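Local coordinates for protein beta-agarase D (Zobellia galactanivorans, PDB 4ASM) that cleaves the beta-1,4-linkages of agarose at random along the chain, with retention of the anomeric configuration, through its family 16 glycoside hydrolase catalytic domain, at residues P201-S206 against Q283-A288; V225-V228 against R232-Y235; D238-R243 against Q251-D256; A249-T252 against T258-Y261. One frame throughout, in Å; residues are numbered along the deposited sequence.

Contact 1 of 4, residues P201-S206 against Q283-A288; sequences PADLNS and QKMNIA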
loop_
_atom_site.group_PDB
_atom_site.type_symbol
_atom_site.label_atom_id
_atom_site.label_comp_id
_atom_site.label_asym_id
_atom_site.label_seq_id
_atom_site.Cartn_x
_atom_site.Cartn_y
_atom_site.Cartn_z
ATOM N N PRO A 201 3.590 -4.347 9.555
ATOM C CA PRO A 201 2.898 -5.520 10.092
ATOM C C PRO A 201 3.344 -6.815 9.440
ATOM O O PRO A 201 3.419 -6.925 8.210
ATOM C CB PRO A 201 1.426 -5.238 9.797
ATOM C CG PRO A 201 1.367 -3.706 9.769
ATOM C CD PRO A 201 2.652 -3.318 9.074
ATOM N N ALA A 202 3.646 -7.783 10.307
ATOM C CA ALA A 202 4.111 -9.101 9.898
ATOM C C ALA A 202 3.317 -10.218 10.584
ATOM O O ALA A 202 3.755 -11.369 10.598
ATOM C CB ALA A 202 5.602 -9.251 10.191
ATOM N N ASP A 203 2.171 -9.880 11.175
ATOM C CA ASP A 203 1.275 -10.917 11.674
ATOM C C ASP A 203 0.654 -11.647 10.490
ATOM O O ASP A 203 0.421 -11.056 9.414
ATOM C CB ASP A 203 0.206 -10.394 12.658
ATOM C CG ASP A 203 -0.671 -9.287 12.093
ATOM O OD1 ASP A 203 -0.125 -8.234 11.673
ATOM O OD2 ASP A 203 -1.910 -9.445 12.136
ATOM N N LEU A 204 0.373 -12.932 10.693
ATOM C CA LEU A 204 -0.289 -13.741 9.671
ATOM C C LEU A 204 -1.551 -13.038 9.136
ATOM O O LEU A 204 -1.793 -12.988 7.913
ATOM C CB LEU A 204 -0.629 -15.121 10.240
ATOM C CG LEU A 204 -1.472 -16.035 9.339
ATOM C CD1 LEU A 204 -0.676 -16.547 8.158
ATOM C CD2 LEU A 204 -2.076 -17.186 10.180
ATOM N N ASN A 205 -2.344 -12.471 10.040
ATOM C CA ASN A 205 -3.620 -11.859 9.646
ATOM C C ASN A 205 -3.463 -10.599 8.780
ATOM O O ASN A 205 -4.429 -10.172 8.147
ATOM C CB ASN A 205 -4.480 -11.565 10.876
ATOM C CG ASN A 205 -5.129 -12.818 11.460
ATOM O OD1 ASN A 205 -5.065 -13.924 10.893
ATOM N ND2 ASN A 205 -5.788 -12.642 12.616
ATOM N N SER A 206 -2.252 -10.028 8.722
ATOM C CA SER A 206 -2.064 -8.852 7.862
ATOM C C SER A 206 -2.053 -9.229 6.388
ATOM O O SER A 206 -2.170 -8.366 5.516
ATOM C CB SER A 206 -0.794 -8.063 8.224
ATOM O OG SER A 206 0.384 -8.731 7.830
ATOM N N GLN A 283 4.760 -12.707 12.928
ATOM C CA GLN A 283 4.720 -12.176 14.289
ATOM C C GLN A 283 3.799 -13.030 15.173
ATOM O O GLN A 283 2.653 -13.321 14.805
ATOM C CB GLN A 283 4.213 -10.738 14.278
ATOM C CG GLN A 283 4.002 -10.194 15.688
ATOM C CD GLN A 283 3.485 -8.782 15.733
ATOM O OE1 GLN A 283 2.895 -8.296 14.776
ATOM N NE2 GLN A 283 3.702 -8.110 16.858
ATOM N N LYS A 284 4.311 -13.463 16.326
ATOM C CA LYS A 284 3.499 -14.250 17.257
ATOM C C LYS A 284 2.433 -13.374 17.902
ATOM O O LYS A 284 2.734 -12.307 18.470
ATOM C CB LYS A 284 4.382 -14.908 18.328
ATOM C CG LYS A 284 3.627 -15.908 19.197
ATOM C CD LYS A 284 4.541 -16.512 20.242
ATOM C CE LYS A 284 3.748 -17.459 21.151
ATOM N NZ LYS A 284 4.660 -17.989 22.207
ATOM N N MET A 285 1.180 -13.823 17.795
ATOM C CA MET A 285 0.046 -13.056 18.308
ATOM C C MET A 285 -0.788 -13.940 19.235
ATOM O O MET A 285 -0.854 -15.168 19.047
ATOM C CB MET A 285 -0.857 -12.598 17.144
ATOM C CG MET A 285 -0.115 -11.804 16.059
ATOM S SD MET A 285 0.435 -10.186 16.614
ATOM C CE MET A 285 -1.048 -9.206 16.465
ATOM N N ASN A 286 -1.386 -13.304 20.232
ATOM C CA ASN A 286 -2.323 -14.004 21.106
ATOM C C ASN A 286 -3.761 -13.657 20.728
ATOM O O ASN A 286 -4.019 -12.631 20.121
ATOM C CB ASN A 286 -2.080 -13.596 22.560
ATOM C CG ASN A 286 -0.792 -14.157 23.129
ATOM O OD1 ASN A 286 -0.219 -15.121 22.619
ATOM N ND2 ASN A 286 -0.339 -13.547 24.226
ATOM N N ILE A 287 -4.696 -14.526 21.137
ATOM C CA ILE A 287 -6.116 -14.368 20.857
ATOM C C ILE A 287 -6.807 -13.647 22.004
ATOM O O ILE A 287 -6.574 -13.968 23.190
ATOM C CB ILE A 287 -6.770 -15.754 20.653
ATOM C CG1 ILE A 287 -6.220 -16.368 19.376
ATOM C CG2 ILE A 287 -8.307 -15.669 20.591
ATOM C CD1 ILE A 287 -6.558 -17.819 19.225
ATOM N N ALA A 288 -7.639 -12.676 21.640
ATOM C CA ALA A 288 -8.500 -11.991 22.601
ATOM C C ALA A 288 -9.969 -12.162 22.208
ATOM O O ALA A 288 -10.285 -12.786 21.189
ATOM C CB ALA A 288 -8.136 -10.504 22.698
HETATM O O HOH W 1 4.531 -7.275 12.817
HETATM O O HOH W 2 0.778 -6.649 13.878
HETATM O O HOH W 3 0.637 -14.144 13.273
#
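Ala202 receives the one direct hydrogen bond of this contact. Its carbonyl O takes the backbone N of Gln283 at 2.9 Å, and the donor stands well above the carbonyl plane. Its own N gives a hydrogen bond to a water, which passes one on to Gln283 OE1. Asp203 follows, with its CB 3.7 Å from Met285 CG. The Met285 chain is bent at chi2 (-69°) and chi3 (-81°), which brings SD and CE round the same CB. Gln283 lays its extended chain beside Asp203. Its CB is 3.8 Å from Asp203 N, which is buried here with no partner in the model. A second water donates to both Asp203 OD1 and Gln283 OE1, so the amide oxygen receives two waters. The carboxylate has its stronger partner elsewhere, in a salt bridge from OD2 to Arg243. The contact sets the loop between strands 197-199 and 207-208 against strand 282-288, in a partly buried part of the GH16 catalytic domain. The side chain of Ala202 is about 10 Å from that of Glu165, the probable proton donor. At Leu204 a third water bridges its backbone N to Gln283 O. A short 3-10 turn follows, where Asp203 O accepts from both Ser206 N and Ser206 OG.

Contact 2 of 4, residues V225-V228 against R232-Y235; sequences VNWV and RLEY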
loop_
_atom_site.group_PDB
_atom_site.type_symbol
_atom_site.label_atom_id
_atom_site.label_comp_id
_atom_site.label_asym_id
_atom_site.label_seq_id
_atom_site.Cartn_x
_atom_site.Cartn_y
_atom_site.Cartn_z
ATOM N N VAL A 225 -8.633 2.695 3.144
ATOM C CA VAL A 225 -8.270 2.822 4.545
ATOM C C VAL A 225 -8.947 4.032 5.160
ATOM O O VAL A 225 -8.956 5.118 4.559
ATOM C CB VAL A 225 -6.728 2.876 4.759
ATOM C CG1 VAL A 225 -6.377 2.904 6.233
ATOM C CG2 VAL A 225 -6.104 1.688 4.179
ATOM N N ASN A 226 -9.525 3.822 6.344
ATOM C CA ASN A 226 -10.037 4.920 7.149
ATOM C C ASN A 226 -8.984 5.206 8.202
ATOM O O ASN A 226 -8.737 4.384 9.105
ATOM C CB ASN A 226 -11.393 4.558 7.771
ATOM C CG ASN A 226 -12.027 5.729 8.525
ATOM O OD1 ASN A 226 -11.733 6.896 8.256
ATOM N ND2 ASN A 226 -12.884 5.408 9.498
ATOM N N TRP A 227 -8.296 6.339 8.032
ATOM C CA TRP A 227 -7.273 6.782 8.964
ATOM C C TRP A 227 -7.990 7.651 9.988
ATOM O O TRP A 227 -8.329 8.815 9.737
ATOM C CB TRP A 227 -6.167 7.519 8.206
ATOM C CG TRP A 227 -5.058 8.041 9.052
ATOM C CD1 TRP A 227 -4.808 7.770 10.374
ATOM C CD2 TRP A 227 -4.012 8.916 8.614
ATOM N NE1 TRP A 227 -3.679 8.449 10.785
ATOM C CE2 TRP A 227 -3.181 9.162 9.722
ATOM C CE3 TRP A 227 -3.708 9.522 7.387
ATOM C CZ2 TRP A 227 -2.062 9.988 9.638
ATOM C CZ3 TRP A 227 -2.627 10.340 7.308
ATOM C CH2 TRP A 227 -1.801 10.563 8.420
ATOM N N VAL A 228 -8.291 7.032 11.122
ATOM C CA VAL A 228 -9.218 7.584 12.099
ATOM C C VAL A 228 -8.528 8.608 12.993
ATOM O O VAL A 228 -9.093 9.679 13.294
ATOM C CB VAL A 228 -9.810 6.437 12.967
ATOM C CG1 VAL A 228 -10.708 6.989 14.087
ATOM C CG2 VAL A 228 -10.596 5.514 12.090
ATOM N N ARG A 232 -5.281 4.736 15.080
ATOM C CA ARG A 232 -6.287 3.793 14.535
ATOM C C ARG A 232 -6.444 3.844 13.016
ATOM O O ARG A 232 -6.650 4.929 12.445
ATOM C CB ARG A 232 -7.658 3.949 15.208
ATOM C CG ARG A 232 -8.727 2.946 14.707
ATOM C CD ARG A 232 -9.991 3.117 15.515
ATOM N NE ARG A 232 -11.171 2.408 15.009
ATOM C CZ ARG A 232 -11.900 1.531 15.705
ATOM N NH1 ARG A 232 -11.530 1.161 16.931
ATOM N NH2 ARG A 232 -12.995 1.014 15.156
ATOM N N LEU A 233 -6.371 2.657 12.403
ATOM C CA LEU A 233 -6.586 2.452 10.957
ATOM C C LEU A 233 -7.632 1.380 10.758
ATOM O O LEU A 233 -7.615 0.379 11.471
ATOM C CB LEU A 233 -5.316 1.947 10.272
ATOM C CG LEU A 233 -4.020 2.734 10.430
ATOM C CD1 LEU A 233 -2.839 2.027 9.741
ATOM C CD2 LEU A 233 -4.186 4.173 9.912
ATOM N N GLU A 234 -8.507 1.569 9.769
ATOM C CA GLU A 234 -9.491 0.542 9.418
ATOM C C GLU A 234 -9.378 0.271 7.928
ATOM O O GLU A 234 -9.242 1.226 7.148
ATOM C CB GLU A 234 -10.901 1.017 9.721
ATOM C CG GLU A 234 -11.155 1.379 11.183
ATOM C CD GLU A 234 -12.374 2.263 11.389
ATOM O OE1 GLU A 234 -13.046 2.630 10.401
ATOM O OE2 GLU A 234 -12.661 2.571 12.569
ATOM N N TYR A 235 -9.417 -1.008 7.535
ATOM C CA TYR A 235 -9.273 -1.411 6.134
ATOM C C TYR A 235 -10.568 -1.996 5.605
ATOM O O TYR A 235 -11.298 -2.653 6.349
ATOM C CB TYR A 235 -8.151 -2.452 5.978
ATOM C CG TYR A 235 -6.784 -1.920 6.281
ATOM C CD1 TYR A 235 -6.327 -1.820 7.589
ATOM C CD2 TYR A 235 -5.954 -1.488 5.250
ATOM C CE1 TYR A 235 -5.066 -1.301 7.860
ATOM C CE2 TYR A 235 -4.687 -1.000 5.508
ATOM C CZ TYR A 235 -4.258 -0.892 6.814
ATOM O OH TYR A 235 -3.012 -0.368 7.091
#
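Asn226 pairs with Glu234 across the strands as a hydrogen-bonded antiparallel pair. Asn226 N gives to Glu234 O at 2.7 Å, and Glu234 N returns a bond to Asn226 O. Val228 N adds another to Arg232 O. The side chains of the pair lie side by side and are bonded as well. Asn226 ND2 donates to Glu234 OE1 at 2.9 Å, nearly in its own amide plane but from above the carboxylate plane. The two flat groups are turned 69° apart.

The salt bridge is within segment 232-235. Arg232 grips Glu234 OE2 side-on with NE and NH2, and OE2 lies in the guanidinium plane. The NE bond is 2.9 Å long and uses the anti lone pair of OE2. NH2 meets the same oxygen 33° out of the carboxylate plane. Beside this bridge, Val228 CG2 lies 3.6 Å from Glu234 OE2. Each carboxylate oxygen thus has its own partner, and Arg232 NH1 has a further salt bridge to Asp246. With the carboxylate gone in an alanine here, Asn226 ND2 is likely to lose its acceptor and the NE edge of Arg232 its charged mate.

The strands form a beta hairpin in the curved beta-sandwich of the GH16 domain.

Apolar contacts lie on the face of Val225, Trp227, Leu233 and Tyr235. Val225 CG2 comes to 3.3 Å from Tyr235 CE2, while CG1 sits over one face of that ring. Trp227 has CG anti to its N (chi1 179°), which places the indole beside Leu233, CD1 3.7 Å from Leu233 CD2. Ile161 of strand 159-166 packs on Val225, Trp227 and Leu233.

Contact 3 of 4, residues D238-R243 against Q251-D256; sequences DGQMVR and QTRLAD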
loop_
_atom_site.group_PDB
_atom_site.type_symbol
_atom_site.label_atom_id
_atom_site.label_comp_id
_atom_site.label_asym_id
_atom_site.label_seq_id
_atom_site.Cartn_x
_atom_site.Cartn_y
_atom_site.Cartn_z
ATOM N N ASP A 238 -14.091 -4.203 -0.986
ATOM C CA ASP A 238 -15.418 -4.353 -1.589
ATOM C C ASP A 238 -16.554 -3.954 -0.631
ATOM O O ASP A 238 -17.595 -4.630 -0.525
ATOM C CB ASP A 238 -15.583 -5.775 -2.134
ATOM C CG ASP A 238 -14.728 -6.028 -3.357
ATOM O OD1 ASP A 238 -14.295 -5.057 -4.004
ATOM O OD2 ASP A 238 -14.463 -7.211 -3.665
ATOM N N GLY A 239 -16.340 -2.856 0.083
ATOM C CA GLY A 239 -17.361 -2.312 0.960
ATOM C C GLY A 239 -17.475 -2.927 2.347
ATOM O O GLY A 239 -18.311 -2.519 3.142
ATOM N N GLN A 240 -16.643 -3.926 2.628
ATOM C CA GLN A 240 -16.700 -4.649 3.898
ATOM C C GLN A 240 -15.483 -4.272 4.725
ATOM O O GLN A 240 -14.376 -4.296 4.212
ATOM C CB GLN A 240 -16.690 -6.155 3.620
ATOM C CG GLN A 240 -16.765 -7.032 4.862
ATOM C CD GLN A 240 -16.511 -8.502 4.548
ATOM O OE1 GLN A 240 -15.513 -8.884 3.909
ATOM N NE2 GLN A 240 -17.409 -9.341 5.030
ATOM N N MET A 241 -15.679 -3.921 5.993
ATOM C CA MET A 241 -14.548 -3.700 6.879
ATOM C C MET A 241 -13.854 -5.044 7.114
ATOM O O MET A 241 -14.519 -6.027 7.466
ATOM C CB MET A 241 -14.967 -3.077 8.209
ATOM C CG MET A 241 -13.766 -2.533 8.934
ATOM S SD MET A 241 -14.132 -1.769 10.504
ATOM C CE MET A 241 -15.336 -0.566 10.051
ATOM N N VAL A 242 -12.536 -5.093 6.910
ATOM C CA VAL A 242 -11.815 -6.370 7.037
ATOM C C VAL A 242 -10.707 -6.381 8.091
ATOM O O VAL A 242 -10.224 -7.445 8.459
ATOM C CB VAL A 242 -11.237 -6.848 5.683
ATOM C CG1 VAL A 242 -12.366 -7.172 4.699
ATOM C CG2 VAL A 242 -10.256 -5.816 5.086
ATOM N N ARG A 243 -10.292 -5.210 8.563
ATOM C CA ARG A 243 -9.211 -5.140 9.543
ATOM C C ARG A 243 -9.213 -3.806 10.282
ATOM O O ARG A 243 -9.525 -2.773 9.699
ATOM C CB ARG A 243 -7.844 -5.328 8.869
ATOM C CG ARG A 243 -6.686 -5.441 9.875
ATOM C CD ARG A 243 -5.537 -6.144 9.242
ATOM N NE ARG A 243 -4.234 -5.848 9.838
ATOM C CZ ARG A 243 -3.505 -6.705 10.555
ATOM N NH1 ARG A 243 -3.954 -7.923 10.846
ATOM N NH2 ARG A 243 -2.291 -6.354 10.968
ATOM N N GLN A 251 -7.894 -6.356 14.941
ATOM C CA GLN A 251 -8.989 -7.279 14.634
ATOM C C GLN A 251 -9.003 -7.470 13.134
ATOM O O GLN A 251 -8.782 -6.512 12.383
ATOM C CB GLN A 251 -10.342 -6.805 15.176
ATOM C CG GLN A 251 -11.061 -5.740 14.397
ATOM C CD GLN A 251 -12.448 -5.499 14.982
ATOM O OE1 GLN A 251 -13.481 -5.691 14.326
ATOM N NE2 GLN A 251 -12.469 -5.082 16.223
ATOM N N THR A 252 -9.173 -8.707 12.693
ATOM C CA THR A 252 -9.214 -8.961 11.249
ATOM C C THR A 252 -10.199 -10.051 10.885
ATOM O O THR A 252 -10.465 -10.964 11.680
ATOM C CB THR A 252 -7.793 -8.965 10.544
ATOM O OG1 THR A 252 -7.662 -9.911 9.464
ATOM C CG2 THR A 252 -6.662 -8.947 11.517
ATOM N N ARG A 253 -10.829 -9.872 9.727
ATOM C CA ARG A 253 -11.752 -10.889 9.225
ATOM C C ARG A 253 -10.958 -12.036 8.673
ATOM O O ARG A 253 -10.149 -11.867 7.762
ATOM C CB ARG A 253 -12.658 -10.318 8.142
ATOM C CG ARG A 253 -13.787 -9.524 8.697
ATOM C CD ARG A 253 -14.885 -9.364 7.642
ATOM N NE ARG A 253 -15.802 -8.314 8.039
ATOM C CZ ARG A 253 -16.933 -8.506 8.693
ATOM N NH1 ARG A 253 -17.306 -9.730 9.042
ATOM N NH2 ARG A 253 -17.700 -7.462 8.982
ATOM N N LEU A 254 -11.213 -13.214 9.246
ATOM C CA LEU A 254 -10.630 -14.460 8.805
ATOM C C LEU A 254 -11.185 -14.870 7.445
ATOM O O LEU A 254 -12.075 -14.230 6.884
ATOM C CB LEU A 254 -10.945 -15.537 9.855
ATOM C CG LEU A 254 -10.361 -15.214 11.245
ATOM C CD1 LEU A 254 -10.799 -16.306 12.250
ATOM C CD2 LEU A 254 -8.833 -15.035 11.195
ATOM N N ALA A 255 -10.654 -15.962 6.925
ATOM C CA ALA A 255 -11.015 -16.415 5.578
ATOM C C ALA A 255 -12.520 -16.637 5.393
ATOM O O ALA A 255 -13.060 -16.419 4.290
ATOM C CB ALA A 255 -10.256 -17.665 5.231
ATOM N N ASP A 256 -13.181 -17.070 6.465
ATOM C CA ASP A 256 -14.627 -17.306 6.420
ATOM C C ASP A 256 -15.459 -16.073 6.756
ATOM O O ASP A 256 -16.684 -16.161 6.845
ATOM C CB ASP A 256 -15.028 -18.491 7.306
ATOM C CG ASP A 256 -14.958 -18.178 8.788
ATOM O OD1 ASP A 256 -14.413 -17.122 9.182
ATOM O OD2 ASP A 256 -15.445 -19.016 9.604
HETATM O O HOH W 4 -18.169 -4.579 7.420
#
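Arg253 and Val242 meet where the two strands are held closely. Arg253 N gives a nearly straight bond of 2.8 Å to Val242 O. Arg253 has CG anti to its carbonyl carbon (chi1 -79°) and runs extended to NE, which brings NE to Met241 O at 2.7 Å. That bond runs almost along the C=O axis and lies close to the guanidinium plane. Arg243 and Thr252 form a non-hydrogen-bonded pair with CA atoms 4.2 Å apart. Their side chains run side by side, and Arg243 CG lies 3.8 Å from Thr252 CB. The far end of Arg243 leads to Asp203, its salt-bridge partner.

The looser side is the Gln240 side chain and Met241 N with its water. The Gln240 amide is stacked on one face of the Arg253 guanidinium, with the planes 11° apart and NE2 3.5 Å above. The overlap is offset toward the rim. The water accepts from Met241 N at 2.9 Å and, weakly, from Arg253 NH2. Arg253 NH1 bonds to Gly257 O beyond the segment.

The axes of 240-243 and 251-253 lie at 124°, well short of antiparallel. Val242 and Arg243 both face Tyr235, a classic beta bulge between strands 240-246 and 232-237; strand 240-246 also forms a beta hairpin with strand 249-253.

Contact 4 of 4, residues A249-T252 against T258-Y261; sequences AVQT and TWQY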
loop_
_atom_site.group_PDB
_atom_site.type_symbol
_atom_site.label_atom_id
_atom_site.label_comp_id
_atom_site.label_asym_id
_atom_site.label_seq_id
_atom_site.Cartn_x
_atom_site.Cartn_y
_atom_site.Cartn_z
ATOM N N ALA A 249 -3.550 -3.314 19.433
ATOM C CA ALA A 249 -4.439 -4.445 19.184
ATOM C C ALA A 249 -4.913 -4.456 17.751
ATOM O O ALA A 249 -4.911 -3.421 17.064
ATOM C CB ALA A 249 -5.642 -4.367 20.122
ATOM N N VAL A 250 -5.354 -5.628 17.314
ATOM C CA VAL A 250 -5.737 -5.846 15.932
ATOM C C VAL A 250 -7.038 -6.640 15.920
ATOM O O VAL A 250 -7.270 -7.495 16.782
ATOM C CB VAL A 250 -4.646 -6.680 15.213
ATOM C CG1 VAL A 250 -4.998 -6.932 13.796
ATOM C CG2 VAL A 250 -3.284 -5.965 15.289
ATOM N N GLN A 251 -7.894 -6.356 14.941
ATOM C CA GLN A 251 -8.989 -7.279 14.634
ATOM C C GLN A 251 -9.003 -7.470 13.134
ATOM O O GLN A 251 -8.782 -6.512 12.383
ATOM C CB GLN A 251 -10.342 -6.805 15.176
ATOM C CG GLN A 251 -11.061 -5.740 14.397
ATOM C CD GLN A 251 -12.448 -5.499 14.982
ATOM O OE1 GLN A 251 -13.481 -5.691 14.326
ATOM N NE2 GLN A 251 -12.469 -5.082 16.223
ATOM N N THR A 252 -9.173 -8.707 12.693
ATOM C CA THR A 252 -9.214 -8.961 11.249
ATOM C C THR A 252 -10.199 -10.051 10.885
ATOM O O THR A 252 -10.465 -10.964 11.680
ATOM C CB THR A 252 -7.793 -8.965 10.544
ATOM O OG1 THR A 252 -7.662 -9.911 9.464
ATOM C CG2 THR A 252 -6.662 -8.947 11.517
ATOM N N THR A 258 -15.287 -14.304 9.562
ATOM C CA THR A 258 -15.494 -14.159 10.976
ATOM C C THR A 258 -14.347 -13.310 11.594
ATOM O O THR A 258 -13.197 -13.353 11.133
ATOM C CB THR A 258 -15.683 -15.599 11.520
ATOM O OG1 THR A 258 -16.857 -15.692 12.342
ATOM C CG2 THR A 258 -14.492 -16.157 12.098
ATOM N N TRP A 259 -14.671 -12.508 12.603
ATOM C CA TRP A 259 -13.660 -11.628 13.232
ATOM C C TRP A 259 -12.760 -12.362 14.200
ATOM O O TRP A 259 -13.246 -13.115 15.053
ATOM C CB TRP A 259 -14.298 -10.468 13.994
ATOM C CG TRP A 259 -14.882 -9.373 13.132
ATOM C CD1 TRP A 259 -16.207 -9.095 12.954
ATOM C CD2 TRP A 259 -14.163 -8.422 12.343
ATOM N NE1 TRP A 259 -16.365 -8.022 12.116
ATOM C CE2 TRP A 259 -15.121 -7.576 11.734
ATOM C CE3 TRP A 259 -12.802 -8.181 12.109
ATOM C CZ2 TRP A 259 -14.757 -6.521 10.884
ATOM C CZ3 TRP A 259 -12.443 -7.125 11.268
ATOM C CH2 TRP A 259 -13.418 -6.321 10.663
ATOM N N GLN A 260 -11.454 -12.115 14.093
ATOM C CA GLN A 260 -10.498 -12.566 15.108
ATOM C C GLN A 260 -9.782 -11.370 15.726
ATOM O O GLN A 260 -9.283 -10.492 15.002
ATOM C CB GLN A 260 -9.498 -13.559 14.550
ATOM C CG GLN A 260 -8.625 -14.135 15.645
ATOM C CD GLN A 260 -7.705 -15.203 15.168
ATOM O OE1 GLN A 260 -7.798 -16.357 15.620
ATOM N NE2 GLN A 260 -6.803 -14.855 14.287
ATOM N N TYR A 261 -9.707 -11.346 17.060
ATOM C CA TYR A 261 -9.112 -10.230 17.806
ATOM C C TYR A 261 -7.788 -10.706 18.324
ATOM O O TYR A 261 -7.714 -11.760 18.986
ATOM C CB TYR A 261 -10.015 -9.826 18.985
ATOM C CG TYR A 261 -11.431 -9.585 18.554
ATOM C CD1 TYR A 261 -11.835 -8.337 18.059
ATOM C CD2 TYR A 261 -12.368 -10.623 18.590
ATOM C CE1 TYR A 261 -13.132 -8.125 17.607
ATOM C CE2 TYR A 261 -13.677 -10.420 18.163
ATOM C CZ TYR A 261 -14.042 -9.177 17.657
ATOM O OH TYR A 261 -15.333 -8.979 17.235
HETATM O O HOH W 5 -15.966 -6.461 16.158
#
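Gln251 meets two rings, Trp259 and Tyr261, with its amide in different ways. OE1 sits over one face of Trp259, 3.3 Å above the ring plane and offset toward the rim. NE2 comes to the edge of Tyr261, 3.4 Å from CE1, with amide and ring nearly perpendicular (88°). Gln251 has CG between its backbone N and carbonyl carbon (chi1 79°), which puts the amide between the Trp259 and Tyr261 rings. Without the indole, as with an alanine in place of Trp259, the face under Gln251 OE1 is lost and the amide is likely to be freer to turn.

One water bridges the side chains of Gln251 and Tyr261. It donates to Gln251 OE1 at 3.2 Å and is hydrogen-bonded to Tyr261 OH at 2.8 Å.

The backbones are joined at Thr252 and Gln260, a hydrogen-bonded antiparallel pair. Thr252 N gives to Gln260 O, and Gln260 N gives to Thr252 O, both at 2.9 Å. The next pair, Gln251 with Tyr261, is non-hydrogen-bonded. There Gln251 CA makes a CA-H...O contact of 3.2 Å with Gln260 O.

Leu291 of helix 291-297 also touches Gln251, and Tyr261 pairs onward with Ala288. The arrangement is a beta hairpin of strands 249-253 and 259-264, continued by strand 282-288, in the GH16 domain.

Contacts 2, 3 and 4 follow one another across neighbouring antiparallel strands. Contact 2 is the buried one, with an apolar face and a salt bridge on the other side. Contacts 3 and 4 are partly buried and share Gln251 and Thr252 on strand 249-253. Contact 3 has an amide stacked on a guanidinium, and contact 4 an amide between a ring face and a ring edge. Tyr235 joins contact 2 to contact 3 through backbone bonds to Val242 and Arg243. Contact 1, also partly buried, joins a loop to strand 282-288 and relies largely on water. It meets contact 3 in the salt bridge of Asp203 with Arg243, and contact 4 where Ala288 N probably bonds to Tyr261 O.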